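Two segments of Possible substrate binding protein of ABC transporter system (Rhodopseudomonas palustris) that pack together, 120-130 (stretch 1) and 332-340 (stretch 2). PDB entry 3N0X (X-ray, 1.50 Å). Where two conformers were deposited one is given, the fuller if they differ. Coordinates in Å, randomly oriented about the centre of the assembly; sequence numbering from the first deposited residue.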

# COMPACT_ATOMS: atom_id res chain seq x y z
N PHE A 120 10.78 -10.34 -1.46
CA PHE A 120 10.64 -9.34 -0.41
C PHE A 120 9.57 -8.36 -0.89
O PHE A 120 9.21 -8.31 -2.06
CB PHE A 120 11.94 -8.62 -0.11
CG PHE A 120 12.99 -9.47 0.57
CD1 PHE A 120 13.72 -10.44 -0.15
CD2 PHE A 120 13.19 -9.38 1.93
CE1 PHE A 120 14.66 -11.21 0.50
CE2 PHE A 120 14.14 -10.14 2.56
CZ PHE A 120 14.86 -11.06 1.86
N ARG A 121 9.02 -7.58 0.02
CA ARG A 121 7.99 -6.61 -0.37
C ARG A 121 8.13 -5.33 0.42
O ARG A 121 8.00 -5.35 1.64
CB ARG A 121 6.58 -7.16 -0.19
CG ARG A 121 5.53 -6.07 -0.50
CD ARG A 121 4.23 -6.55 -0.99
NE ARG A 121 3.60 -7.55 -0.14
CZ ARG A 121 2.48 -8.19 -0.51
NH1 ARG A 121 1.92 -7.89 -1.64
NH2 ARG A 121 1.96 -9.16 0.25
N THR A 122 8.30 -4.21 -0.30
CA THR A 122 8.24 -2.88 0.30
C THR A 122 6.80 -2.29 0.31
O THR A 122 6.48 -1.53 1.22
CB THR A 122 9.20 -1.91 -0.38
OG1 THR A 122 8.94 -1.89 -1.80
CG2 THR A 122 10.62 -2.29 -0.13
N GLY A 123 6.01 -2.61 -0.70
CA GLY A 123 4.63 -2.15 -0.75
C GLY A 123 3.88 -2.64 0.47
O GLY A 123 4.23 -3.68 1.06
N ARG A 124 2.90 -1.89 0.93
CA ARG A 124 2.05 -2.44 1.99
C ARG A 124 1.16 -3.52 1.37
O ARG A 124 0.85 -3.50 0.19
CB ARG A 124 1.24 -1.38 2.74
CG ARG A 124 -0.14 -1.05 2.21
CD ARG A 124 -0.11 -0.42 0.83
NE ARG A 124 -1.44 -0.03 0.37
CZ ARG A 124 -1.77 0.37 -0.85
NH1 ARG A 124 -0.86 0.56 -1.82
NH2 ARG A 124 -3.06 0.60 -1.12
N ASN A 125 0.75 -4.46 2.19
CA ASN A 125 -0.20 -5.47 1.75
C ASN A 125 -1.62 -5.11 2.17
O ASN A 125 -1.84 -4.20 2.98
CB ASN A 125 0.21 -6.91 2.15
CG ASN A 125 0.22 -7.17 3.63
OD1 ASN A 125 -0.65 -6.70 4.37
ND2 ASN A 125 1.21 -7.94 4.09
N SER A 126 -2.61 -5.79 1.57
CA SER A 126 -4.02 -5.46 1.82
C SER A 126 -4.40 -5.69 3.29
O SER A 126 -5.24 -4.97 3.83
CB SER A 126 -4.91 -6.24 0.87
OG SER A 126 -4.76 -5.75 -0.44
N SER A 127 -3.78 -6.66 3.94
CA SER A 127 -3.97 -6.81 5.40
C SER A 127 -3.50 -5.59 6.19
O SER A 127 -4.20 -5.17 7.13
CB SER A 127 -3.34 -8.10 5.95
OG SER A 127 -4.14 -9.21 5.56
N GLN A 128 -2.35 -5.01 5.84
CA GLN A 128 -1.91 -3.77 6.48
C GLN A 128 -2.95 -2.65 6.30
O GLN A 128 -3.26 -1.92 7.25
CB GLN A 128 -0.52 -3.35 6.00
CG GLN A 128 0.62 -4.22 6.67
CD GLN A 128 1.96 -4.01 5.98
OE1 GLN A 128 2.04 -4.12 4.75
NE2 GLN A 128 2.99 -3.76 6.74
N ASP A 129 -3.51 -2.53 5.09
CA ASP A 129 -4.57 -1.53 4.89
C ASP A 129 -5.75 -1.76 5.88
O ASP A 129 -6.15 -0.88 6.64
CB ASP A 129 -5.04 -1.52 3.44
CG ASP A 129 -4.12 -0.72 2.53
OD1 ASP A 129 -3.41 0.19 3.03
OD2 ASP A 129 -4.18 -0.94 1.30
N ALA A 130 -6.27 -2.98 5.92
CA ALA A 130 -7.44 -3.26 6.71
C ALA A 130 -7.17 -3.14 8.20
O ALA A 130 -7.96 -2.57 8.94
CB ALA A 130 -7.97 -4.69 6.33
N ASP A 332 8.48 -13.60 6.75
CA ASP A 332 7.74 -13.49 5.47
C ASP A 332 8.22 -12.40 4.53
O ASP A 332 7.64 -12.20 3.44
CB ASP A 332 6.21 -13.35 5.71
CG ASP A 332 5.83 -12.08 6.43
OD1 ASP A 332 6.74 -11.33 6.85
OD2 ASP A 332 4.59 -11.84 6.56
N HIS A 333 9.30 -11.75 4.93
CA HIS A 333 9.96 -10.71 4.12
C HIS A 333 9.07 -9.52 3.77
O HIS A 333 9.36 -8.80 2.83
CB HIS A 333 10.50 -11.31 2.82
CG HIS A 333 11.52 -12.38 3.00
ND1 HIS A 333 12.05 -13.06 1.92
CD2 HIS A 333 12.14 -12.87 4.10
CE1 HIS A 333 12.96 -13.92 2.35
NE2 HIS A 333 13.02 -13.84 3.67
N GLN A 334 7.99 -9.32 4.52
CA GLN A 334 7.10 -8.16 4.33
C GLN A 334 7.66 -6.97 5.09
O GLN A 334 8.06 -7.09 6.26
CB GLN A 334 5.72 -8.47 4.89
CG GLN A 334 4.76 -7.29 4.91
CD GLN A 334 4.42 -6.76 3.51
OE1 GLN A 334 4.04 -7.54 2.64
NE2 GLN A 334 4.58 -5.44 3.28
N ALA A 335 7.73 -5.82 4.43
CA ALA A 335 8.10 -4.59 5.11
C ALA A 335 6.99 -4.18 6.08
O ALA A 335 5.92 -3.76 5.67
CB ALA A 335 8.38 -3.45 4.12
N LEU A 336 7.32 -4.22 7.37
CA LEU A 336 6.50 -3.57 8.37
C LEU A 336 6.77 -2.06 8.27
O LEU A 336 7.87 -1.64 7.97
CB LEU A 336 6.83 -4.10 9.73
CG LEU A 336 6.61 -5.62 9.87
CD1 LEU A 336 6.87 -5.99 11.34
CD2 LEU A 336 5.22 -6.08 9.37
N GLN A 337 5.74 -1.27 8.51
CA GLN A 337 5.80 0.16 8.25
C GLN A 337 4.68 0.85 9.00
O GLN A 337 3.67 0.25 9.34
CB GLN A 337 5.70 0.41 6.73
CG GLN A 337 4.42 -0.18 6.07
CD GLN A 337 4.51 -0.16 4.58
OE1 GLN A 337 4.18 0.86 3.96
NE2 GLN A 337 5.02 -1.26 3.99
N SER A 338 4.90 2.13 9.26
CA SER A 338 3.84 2.97 9.80
C SER A 338 2.69 3.05 8.86
O SER A 338 2.87 2.87 7.67
CB SER A 338 4.37 4.41 10.03
OG SER A 338 5.35 4.47 11.04
N MSE A 339 1.52 3.37 9.40
CA MSE A 339 0.35 3.74 8.61
C MSE A 339 -0.27 4.97 9.31
O MSE A 339 0.09 5.28 10.45
CB MSE A 339 -0.63 2.56 8.54
CG MSE A 339 -0.00 1.27 7.96
SE MSE A 339 0.32 1.25 6.09
CE MSE A 339 -1.51 1.08 5.59
N TYR A 340 -1.16 5.68 8.62
CA TYR A 340 -1.59 7.01 9.10
C TYR A 340 -3.09 7.11 9.32
O TYR A 340 -3.86 6.93 8.39
CB TYR A 340 -1.12 8.12 8.14
CG TYR A 340 0.37 8.01 7.88
CD1 TYR A 340 1.28 8.38 8.86
CD2 TYR A 340 0.85 7.49 6.68
CE1 TYR A 340 2.65 8.25 8.65
CE2 TYR A 340 2.21 7.34 6.48
CZ TYR A 340 3.10 7.73 7.43
OH TYR A 340 4.49 7.57 7.24
O HOH W 1 3.15 -2.60 9.38

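The contact is held first by hydrogen bonds around Arg121. Its backbone faces Gln334 in a single beta bridge, and Arg121 CA and Gln334 CA are 5.0 Å apart. Arg121 N donates to His333 O at 3.1 Å, and Ala335 N donates to Arg121 O at 2.8 Å. Both polar groups of the Arg121 backbone are therefore used by residues flanking Gln334. The side chains of the bridged pair also meet. Arg121 NE donates to Gln334 OE1 at 2.8 Å, and the acceptor lies at the edge of the guanidinium, near its plane. This is where an N-H group can point at it. NH1 and NH2 of Arg121 are hydrogen-bonded elsewhere in the structure.

Gln334 works with both ends of its amide. Gln334 OE1 also receives a weak hydrogen bond from Asn125 ND2 at 3.2 Å. On the other side of the amide, Gln334 NE2 donates to Gly123 O at 2.9 Å. Gln334 NE2 also donates to Ala335 O, within its own stretch, at 3.2 Å. The chi2 of Gln334 is p, so the side chain bends rather than running fully extended, and its end comes nearer to stretch 1 than its sideways CA-to-CB bond would suggest.

Ala335 O is a shared acceptor. Gln128 NE2 donates to Ala335 O across the contact at 3.1 Å, with an N-H...O angle of 168°, nearly straight. Gln337 NE2 donates to the same Ala335 O at 3.1 Å, and crosses to Thr122 O, also at 3.1 Å. The loop carbonyls of Thr122 and Gly123 are thus each met by a glutamine amide from stretch 2. One water adds a link: it accepts from Gln128 NE2 at 2.9 Å and from Gln337 N at 3.0 Å.

Asn125 and Gln128, which both donate across the contact, are also bonded to each other. Asn125 caps the helix that begins at Ser126, with Gln128 N donating to Asn125 OD1 at 2.8 Å. In return, Asn125 N donates to Gln128 OE1 at 2.9 Å. The two residues are tied in both directions. Gln128 OE1 is 3.2 Å from Gln334 NE2, but the angle is too poor for a hydrogen bond.

At the Phe120 end the contact becomes aromatic. The Phe120 and His333 rings form an offset stack, with centroids 3.8 Å apart and planes at 5°. His333 CB also sits over a face of the Phe120 ring, 3.4 Å from Phe120 CD2. A CA-H...O contact runs from Phe120 CA to His333 O at 3.5 Å.

Packing closes the other end. Met339 is a selenomethionine whose CA-to-CB bond points toward stretch 1. Met339 CE lies 3.3 Å from Asp129 OD1, 3.8 Å from Gln128 O and 4.2 Å from Arg124 CG. Arg124 and Asp129 form a salt bridge beside it, with Arg124 NE 3.0 Å from Asp129 OD2. Next to the Arg121-Gln334 beta bridge, Ala335 CB packs against Thr122 CA at 3.9 Å.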